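Local coordinates for serine acetyltransferase 1, putative (PDB 7BW9), which probably transfers an acetyl group to serine in cysteine biosynthesis and is seen here with cysteine bound, at residues 150-155 against 165-170; 182-187 against 196-201. All coordinates share one frame; numbering follows the deposited sequence.

Overall arrangement
Following the chain from its N-terminal helices, helix 148-162 is the last before the left-handed parallel beta-helix begins. Contact 1 closes over the remainder of that helix and the brief link after it, folding strand 165-166 and the following turn back onto 150-155. Contact 2 comes next and closes one complete coil of the beta-helix, bringing 182-187 against 196-201. The two lie in series, neither nested nor crossed, with centres about 15 Å apart. Strands 165-166 and 185-186 are parallel neighbours in one sheet, where Asp165 N lies 2.9 Å from Val184 O; Thr170 OG1, 2.8 Å from Gly187 O, adds a probable side-chain hydrogen bond. Contact 1 thus joins helical domain to first coil, and the shared sheet joins that coil to the next.

Contact 1: 150-155 against 165-170; sequences YSRELM and DIHPGT
With CG of Met155 anti to its own carbonyl carbon (chi1 -72°) and further bends at chi2 and chi3, the chain lies along the carbonyl oxygen of Ile166, with CE 3.3 Å from Ile166 O, and CG packs 3.7 Å from Pro168 CD. Arg152 instead sends CG anti to its backbone N and bends at chi2, which lays its CD near Pro168 CD and carries the guanidinium across the end of the His167 side chain. The two flat groups are inclined by 54°, and water 1 joins them, accepting from Arg152 NH1 and lying 2.8 Å from His167 NE2. On the other side of the imidazole, Gly169 N donates to His167 ND1 nearly straight (2.9 Å, 165°) and close to the ring plane, so both ring nitrogens have partners that fix its rotation. Pro168 packs its ring against the helix, CB 3.5 Å from Ser151 OG, a hydroxyl whose main partner is Asp147 O, while its CD also covers one face of the His167 ring. Arg152 is further anchored by a salt bridge from NE to Glu156. The side chain of His167 is about 6 Å from a bound cysteine and packs on Ala116 of the second subunit. The arrangement belongs to the junction where the helical domain of a serine acetyltransferase meets the first coil of its left-handed beta-helix, beside the cysteine pocket.

Contact 2: 182-187 against 196-201; sequences VGVVIG and CRVYQS
The backbones of Gly183 and Ser201 come together at a corner of the left-handed parallel beta-helix, their CA atoms 4.0 Å apart. Val182 CA and Gln200 CA follow at 5.2 Å, while the chains diverge toward strands 185-186 and 197-198, which belong to different sheets of the beta-helix. Ser201 N donates to Val182 O at 2.9 Å, a bent bond with an N-H...O angle of 140° and the donor tilted from the carbonyl plane, linking successive corners. Gly183 has a positive phi of 89°, and a CB there would be tight against Ser201 CA, so the absence of a side chain permits this close approach. Ser201 also has positive phi, and its CB points away from the other segment. Water 4 donates to Gly183 O and, weakly, to Ser201 O, bridging the two backbones at this corner.

Val184 fills the angle between the diverging chains. Its CG2, anti to the carbonyl carbon, reaches 3.2 Å from Tyr199 O and meets Val198 CG1 at 4.3 Å in the interior of the coil. Gln200 CB rests against Val182 O, whereas its amide turns away: NE2 hydrogen-bonds Thr203 of the third subunit, and the side chain also packs on Val185 there. This end of the corner therefore faces the trimer interface. The Tyr199 side chain comes within about 4 Å of a bound cysteine. CB of Tyr199 points away from 182-187, and at the far end of its ring Tyr199 OH accepts a bond from Arg197 NE, 3.0 Å long.

Contact 1: 150-155 against 165-170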
ATOM      1  N   TYR A 150       7.889 -12.256  16.052  1.00 20.85           N
ATOM      2  CA  TYR A 150       8.767 -11.592  15.093  1.00 23.65           C
ATOM      3  C   TYR A 150       8.408 -11.969  13.660  1.00 17.73           C
ATOM      4  O   TYR A 150       8.493 -11.127  12.763  1.00 20.65           O
ATOM      5  CB  TYR A 150      10.245 -11.887  15.364  1.00 21.22           C
ATOM      6  CG  TYR A 150      11.079 -11.459  14.175  1.00 15.40           C
ATOM      7  CD1 TYR A 150      11.281 -10.112  13.890  1.00 21.21           C
ATOM      8  CD2 TYR A 150      11.566 -12.393  13.280  1.00 19.14           C
ATOM      9  CE1 TYR A 150      12.004  -9.720  12.780  1.00 20.43           C
ATOM     10  CE2 TYR A 150      12.281 -12.017  12.172  1.00 17.09           C
ATOM     11  CZ  TYR A 150      12.500 -10.689  11.920  1.00 21.00           C
ATOM     12  OH  TYR A 150      13.223 -10.352  10.802  1.00 26.06           O
ATOM     13  N   SER A 151       8.008 -13.224  13.417  1.00 17.85           N
ATOM     14  CA  SER A 151       7.580 -13.597  12.069  1.00 21.75           C
ATOM     15  C   SER A 151       6.402 -12.738  11.590  1.00 16.18           C
ATOM     16  O   SER A 151       6.291 -12.454  10.392  1.00 13.91           O
ATOM     17  CB  SER A 151       7.231 -15.086  12.020  1.00 14.58           C
ATOM     18  OG  SER A 151       6.125 -15.390  12.845  1.00 19.79           O
ATOM     19  N   ARG A 152       5.545 -12.290  12.514  1.00 18.32           N
ATOM     20  CA  ARG A 152       4.429 -11.421  12.146  1.00 16.36           C
ATOM     21  C   ARG A 152       4.910 -10.009  11.854  1.00 16.98           C
ATOM     22  O   ARG A 152       4.511  -9.400  10.852  1.00 17.83           O
ATOM     23  CB  ARG A 152       3.377 -11.405  13.258  1.00 21.40           C
ATOM     24  CG  ARG A 152       2.198 -10.468  12.979  1.00 21.18           C
ATOM     25  CD  ARG A 152       1.310 -11.009  11.851  1.00 23.60           C
ATOM     26  NE  ARG A 152       0.284 -10.061  11.417  1.00 27.81           N
ATOM     27  CZ  ARG A 152      -0.933  -9.969  11.952  1.00 23.50           C
ATOM     28  NH1 ARG A 152      -1.284 -10.759  12.959  1.00 23.05           N
ATOM     29  NH2 ARG A 152      -1.796  -9.075  11.494  1.00 21.19           N
ATOM     30  N   GLU A 153       5.752  -9.463  12.740  1.00 19.63           N
ATOM     31  CA  GLU A 153       6.399  -8.181  12.487  1.00 20.24           C
ATOM     32  C   GLU A 153       7.088  -8.177  11.126  1.00 20.03           C
ATOM     33  O   GLU A 153       6.946  -7.234  10.337  1.00 13.96           O
ATOM     34  CB  GLU A 153       7.404  -7.887  13.606  1.00 21.75           C
ATOM     35  CG  GLU A 153       7.981  -6.480  13.598  1.00 30.92           C
ATOM     36  CD  GLU A 153       9.128  -6.317  14.601  1.00 39.29           C
ATOM     37  OE1 GLU A 153       8.853  -6.036  15.789  1.00 37.94           O
ATOM     38  OE2 GLU A 153      10.302  -6.494  14.203  1.00 49.67           O
ATOM     39  N   LEU A 154       7.835  -9.240  10.832  1.00 15.52           N
ATOM     40  CA  LEU A 154       8.479  -9.365   9.526  1.00 15.55           C
ATOM     41  C   LEU A 154       7.461  -9.298   8.392  1.00 13.52           C
ATOM     42  O   LEU A 154       7.631  -8.537   7.430  1.00 13.16           O
ATOM     43  CB  LEU A 154       9.268 -10.669   9.475  1.00 14.43           C
ATOM     44  CG  LEU A 154       9.994 -10.985   8.184  1.00 17.62           C
ATOM     45  CD1 LEU A 154      10.963  -9.847   7.845  1.00 17.77           C
ATOM     46  CD2 LEU A 154      10.740 -12.323   8.374  1.00 14.52           C
ATOM     47  N   MET A 155       6.374 -10.070   8.496  1.00 13.93           N
ATOM     48  CA  MET A 155       5.355 -10.001   7.454  1.00 14.40           C
ATOM     49  C   MET A 155       4.707  -8.620   7.373  1.00 14.45           C
ATOM     50  O   MET A 155       4.345  -8.177   6.273  1.00 11.97           O
ATOM     51  CB  MET A 155       4.286 -11.072   7.670  1.00 15.17           C
ATOM     52  CG  MET A 155       4.764 -12.495   7.367  1.00 17.07           C
ATOM     53  SD  MET A 155       5.785 -12.631   5.894  1.00 15.69           S
ATOM     54  CE  MET A 155       4.656 -12.230   4.569  1.00 14.80           C
ATOM     55  N   ASP A 165      -0.791  -8.698   2.216  1.00 12.26           N
ATOM     56  CA  ASP A 165      -0.892  -9.082   3.622  1.00 13.32           C
ATOM     57  C   ASP A 165      -1.001 -10.596   3.703  1.00 21.82           C
ATOM     58  O   ASP A 165      -2.088 -11.151   3.498  1.00 16.69           O
ATOM     59  CB  ASP A 165      -2.092  -8.400   4.268  1.00 12.56           C
ATOM     60  CG  ASP A 165      -2.102  -8.519   5.776  1.00 24.53           C
ATOM     61  OD1 ASP A 165      -1.347  -9.347   6.327  1.00 31.28           O
ATOM     62  OD2 ASP A 165      -2.868  -7.765   6.420  1.00 26.87           O
ATOM     63  N   ILE A 166       0.110 -11.268   4.017  1.00 14.44           N
ATOM     64  CA  ILE A 166       0.126 -12.722   4.163  1.00 12.97           C
ATOM     65  C   ILE A 166       0.627 -13.075   5.555  1.00 16.61           C
ATOM     66  O   ILE A 166       1.708 -12.624   5.970  1.00 12.27           O
ATOM     67  CB  ILE A 166       1.007 -13.409   3.103  1.00 13.66           C
ATOM     68  CG1 ILE A 166       0.561 -13.041   1.698  1.00 16.11           C
ATOM     69  CG2 ILE A 166       0.991 -14.931   3.304  1.00  8.99           C
ATOM     70  CD1 ILE A 166       1.398 -13.707   0.622  1.00 18.78           C
ATOM     71  N   HIS A 167      -0.136 -13.904   6.258  1.00 10.75           N
ATOM     72  CA  HIS A 167       0.256 -14.270   7.607  1.00 16.71           C
ATOM     73  C   HIS A 167       1.464 -15.214   7.579  1.00 12.82           C
ATOM     74  O   HIS A 167       1.603 -16.030   6.667  1.00 13.58           O
ATOM     75  CB  HIS A 167      -0.908 -14.927   8.343  1.00 14.93           C
ATOM     76  CG  HIS A 167      -0.741 -14.952   9.827  1.00 16.26           C
ATOM     77  ND1 HIS A 167      -0.014 -15.929  10.476  1.00 17.29           N
ATOM     78  CD2 HIS A 167      -1.186 -14.110  10.791  1.00 16.49           C
ATOM     79  CE1 HIS A 167      -0.013 -15.682  11.776  1.00 20.23           C
ATOM     80  NE2 HIS A 167      -0.723 -14.589  11.994  1.00 18.45           N
ATOM     81  N   PRO A 168       2.368 -15.104   8.558  1.00 13.51           N
ATOM     82  CA  PRO A 168       3.500 -16.045   8.602  1.00 17.24           C
ATOM     83  C   PRO A 168       3.079 -17.498   8.757  1.00 14.09           C
ATOM     84  O   PRO A 168       3.810 -18.403   8.331  1.00 17.71           O
ATOM     85  CB  PRO A 168       4.326 -15.557   9.808  1.00 13.37           C
ATOM     86  CG  PRO A 168       3.347 -14.765  10.647  1.00 17.69           C
ATOM     87  CD  PRO A 168       2.411 -14.125   9.659  1.00 17.47           C
ATOM     88  N   GLY A 169       1.916 -17.758   9.348  1.00 18.11           N
ATOM     89  CA  GLY A 169       1.444 -19.126   9.481  1.00 18.58           C
ATOM     90  C   GLY A 169       0.909 -19.743   8.210  1.00 19.02           C
ATOM     91  O   GLY A 169       0.805 -20.969   8.134  1.00 17.71           O
ATOM     92  N   THR A 170       0.583 -18.934   7.201  1.00 17.43           N
ATOM     93  CA  THR A 170       0.029 -19.470   5.960  1.00 14.94           C
ATOM     94  C   THR A 170       0.944 -20.542   5.364  1.00 17.32           C
ATOM     95  O   THR A 170       2.161 -20.373   5.310  1.00 14.96           O
ATOM     96  CB  THR A 170      -0.176 -18.335   4.957  1.00 14.51           C
ATOM     97  OG1 THR A 170      -0.985 -17.314   5.550  1.00 13.51           O
ATOM     98  CG2 THR A 170      -0.847 -18.836   3.705  1.00 15.50           C
TER
HETATM   99  O   HOH W   1      -0.364 -13.424  14.500  1.00 28.27           O
HETATM  100  O   HOH W   2      -2.375  -6.816   9.084  1.00 28.34           O
HETATM  101  O   HOH W   3       2.457  -9.678   4.260  1.00 13.63           O

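Contact 2: 182-187 against 196-201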
ATOM      1  N   VAL A 182      -1.941  -5.760  -4.465  1.00 15.84           N
ATOM      2  CA  VAL A 182      -2.398  -4.819  -3.437  1.00 17.54           C
ATOM      3  C   VAL A 182      -3.794  -5.218  -2.986  1.00 16.71           C
ATOM      4  O   VAL A 182      -4.661  -5.539  -3.807  1.00 14.43           O
ATOM      5  CB  VAL A 182      -2.384  -3.364  -3.940  1.00 14.85           C
ATOM      6  CG1 VAL A 182      -3.110  -2.468  -2.950  1.00 18.24           C
ATOM      7  CG2 VAL A 182      -0.962  -2.842  -4.111  1.00 19.46           C
ATOM      8  N   GLY A 183      -4.004  -5.237  -1.668  1.00 13.88           N
ATOM      9  CA  GLY A 183      -5.259  -5.666  -1.104  1.00 15.58           C
ATOM     10  C   GLY A 183      -5.370  -7.148  -0.822  1.00 16.02           C
ATOM     11  O   GLY A 183      -6.320  -7.557  -0.140  1.00 14.87           O
ATOM     12  N   VAL A 184      -4.425  -7.964  -1.298  1.00 18.18           N
ATOM     13  CA  VAL A 184      -4.453  -9.395  -0.994  1.00 11.36           C
ATOM     14  C   VAL A 184      -4.291  -9.592   0.501  1.00 14.13           C
ATOM     15  O   VAL A 184      -3.422  -8.982   1.138  1.00 14.55           O
ATOM     16  CB  VAL A 184      -3.365 -10.138  -1.782  1.00 14.80           C
ATOM     17  CG1 VAL A 184      -3.186 -11.595  -1.269  1.00 10.63           C
ATOM     18  CG2 VAL A 184      -3.692 -10.122  -3.261  1.00 12.27           C
ATOM     19  N   VAL A 185      -5.144 -10.438   1.075  1.00 16.19           N
ATOM     20  CA  VAL A 185      -5.099 -10.785   2.492  1.00 12.70           C
ATOM     21  C   VAL A 185      -5.277 -12.289   2.616  1.00 14.60           C
ATOM     22  O   VAL A 185      -6.294 -12.837   2.159  1.00 16.21           O
ATOM     23  CB  VAL A 185      -6.190 -10.064   3.305  1.00 16.78           C
ATOM     24  CG1 VAL A 185      -6.241 -10.637   4.715  1.00 17.37           C
ATOM     25  CG2 VAL A 185      -5.945  -8.549   3.302  1.00 12.86           C
ATOM     26  N   ILE A 186      -4.313 -12.954   3.247  1.00 11.47           N
ATOM     27  CA  ILE A 186      -4.307 -14.404   3.382  1.00 11.88           C
ATOM     28  C   ILE A 186      -3.996 -14.746   4.832  1.00 13.64           C
ATOM     29  O   ILE A 186      -2.905 -14.432   5.325  1.00  9.83           O
ATOM     30  CB  ILE A 186      -3.282 -15.068   2.447  1.00 13.31           C
ATOM     31  CG1 ILE A 186      -3.519 -14.635   0.997  1.00 15.43           C
ATOM     32  CG2 ILE A 186      -3.335 -16.579   2.627  1.00 17.25           C
ATOM     33  CD1 ILE A 186      -2.664 -15.383  -0.034  1.00 18.76           C
ATOM     34  N   GLY A 187      -4.928 -15.448   5.496  1.00 14.27           N
ATOM     35  CA  GLY A 187      -4.902 -15.574   6.938  1.00 15.73           C
ATOM     36  C   GLY A 187      -4.017 -16.693   7.469  1.00 16.08           C
ATOM     37  O   GLY A 187      -3.482 -17.526   6.727  1.00 11.78           O
ATOM     38  N   CYS A 196      -0.955 -22.053  -7.960  1.00 18.60           N
ATOM     39  CA  CYS A 196      -2.073 -21.137  -7.789  1.00 16.87           C
ATOM     40  C   CYS A 196      -1.694 -19.733  -8.237  1.00 18.78           C
ATOM     41  O   CYS A 196      -0.517 -19.346  -8.229  1.00 14.51           O
ATOM     42  CB  CYS A 196      -2.549 -21.138  -6.341  1.00 15.30           C
ATOM     43  SG  CYS A 196      -3.311 -22.763  -5.963  1.00 19.32           S
ATOM     44  N   ARG A 197      -2.712 -18.988  -8.666  1.00 18.36           N
ATOM     45  CA  ARG A 197      -2.567 -17.611  -9.126  1.00 18.48           C
ATOM     46  C   ARG A 197      -3.659 -16.776  -8.478  1.00 19.68           C
ATOM     47  O   ARG A 197      -4.847 -17.118  -8.556  1.00 16.51           O
ATOM     48  CB  ARG A 197      -2.640 -17.516 -10.653  1.00 15.08           C
ATOM     49  CG  ARG A 197      -2.218 -16.169 -11.233  1.00 26.77           C
ATOM     50  CD  ARG A 197      -1.935 -16.275 -12.738  1.00 31.46           C
ATOM     51  NE  ARG A 197      -3.164 -16.357 -13.520  1.00 32.39           N
ATOM     52  CZ  ARG A 197      -3.588 -17.451 -14.152  1.00 38.85           C
ATOM     53  NH1 ARG A 197      -2.872 -18.564 -14.107  1.00 37.97           N
ATOM     54  NH2 ARG A 197      -4.735 -17.427 -14.829  1.00 36.38           N
ATOM     55  N   VAL A 198      -3.252 -15.693  -7.832  1.00 11.64           N
ATOM     56  CA  VAL A 198      -4.138 -14.835  -7.063  1.00 11.50           C
ATOM     57  C   VAL A 198      -3.887 -13.390  -7.480  1.00 16.14           C
ATOM     58  O   VAL A 198      -2.734 -12.978  -7.622  1.00 18.70           O
ATOM     59  CB  VAL A 198      -3.899 -15.023  -5.551  1.00 17.79           C
ATOM     60  CG1 VAL A 198      -4.691 -14.030  -4.771  1.00 17.09           C
ATOM     61  CG2 VAL A 198      -4.226 -16.461  -5.116  1.00 12.49           C
ATOM     62  N   TYR A 199      -4.952 -12.618  -7.645  1.00 16.53           N
ATOM     63  CA  TYR A 199      -4.911 -11.256  -8.159  1.00 15.92           C
ATOM     64  C   TYR A 199      -5.141 -10.249  -7.033  1.00 14.77           C
ATOM     65  O   TYR A 199      -5.386 -10.606  -5.876  1.00 14.79           O
ATOM     66  CB  TYR A 199      -5.952 -11.099  -9.283  1.00 13.78           C
ATOM     67  CG  TYR A 199      -5.451 -11.743 -10.549  1.00 18.22           C
ATOM     68  CD1 TYR A 199      -4.607 -11.047 -11.415  1.00 19.38           C
ATOM     69  CD2 TYR A 199      -5.732 -13.067 -10.835  1.00 20.35           C
ATOM     70  CE1 TYR A 199      -4.117 -11.627 -12.555  1.00 19.36           C
ATOM     71  CE2 TYR A 199      -5.232 -13.668 -11.981  1.00 23.57           C
ATOM     72  CZ  TYR A 199      -4.423 -12.939 -12.837  1.00 24.51           C
ATOM     73  OH  TYR A 199      -3.909 -13.516 -13.979  1.00 24.81           O
ATOM     74  N   GLN A 200      -5.102  -8.967  -7.400  1.00 17.31           N
ATOM     75  CA  GLN A 200      -5.296  -7.886  -6.436  1.00 17.90           C
ATOM     76  C   GLN A 200      -6.631  -8.016  -5.709  1.00 18.47           C
ATOM     77  O   GLN A 200      -7.605  -8.542  -6.250  1.00 13.23           O
ATOM     78  CB  GLN A 200      -5.230  -6.522  -7.135  1.00 14.02           C
ATOM     79  CG  GLN A 200      -6.234  -6.298  -8.274  1.00  9.79           C
ATOM     80  CD  GLN A 200      -5.779  -6.886  -9.593  1.00 14.89           C
ATOM     81  OE1 GLN A 200      -4.892  -7.745  -9.630  1.00 13.09           O
ATOM     82  NE2 GLN A 200      -6.392  -6.438 -10.690  1.00 17.28           N
ATOM     83  N   SER A 201      -6.664  -7.514  -4.467  1.00 13.83           N
ATOM     84  CA  SER A 201      -7.883  -7.361  -3.673  1.00 16.63           C
ATOM     85  C   SER A 201      -8.531  -8.693  -3.306  1.00 16.32           C
ATOM     86  O   SER A 201      -9.707  -8.732  -2.961  1.00 18.26           O
ATOM     87  CB  SER A 201      -8.899  -6.463  -4.386  1.00 22.48           C
ATOM     88  OG  SER A 201      -8.252  -5.350  -4.989  1.00 33.41           O
TER
HETATM   89  O   HOH W   4      -9.391  -8.059  -0.291  1.00 27.75           O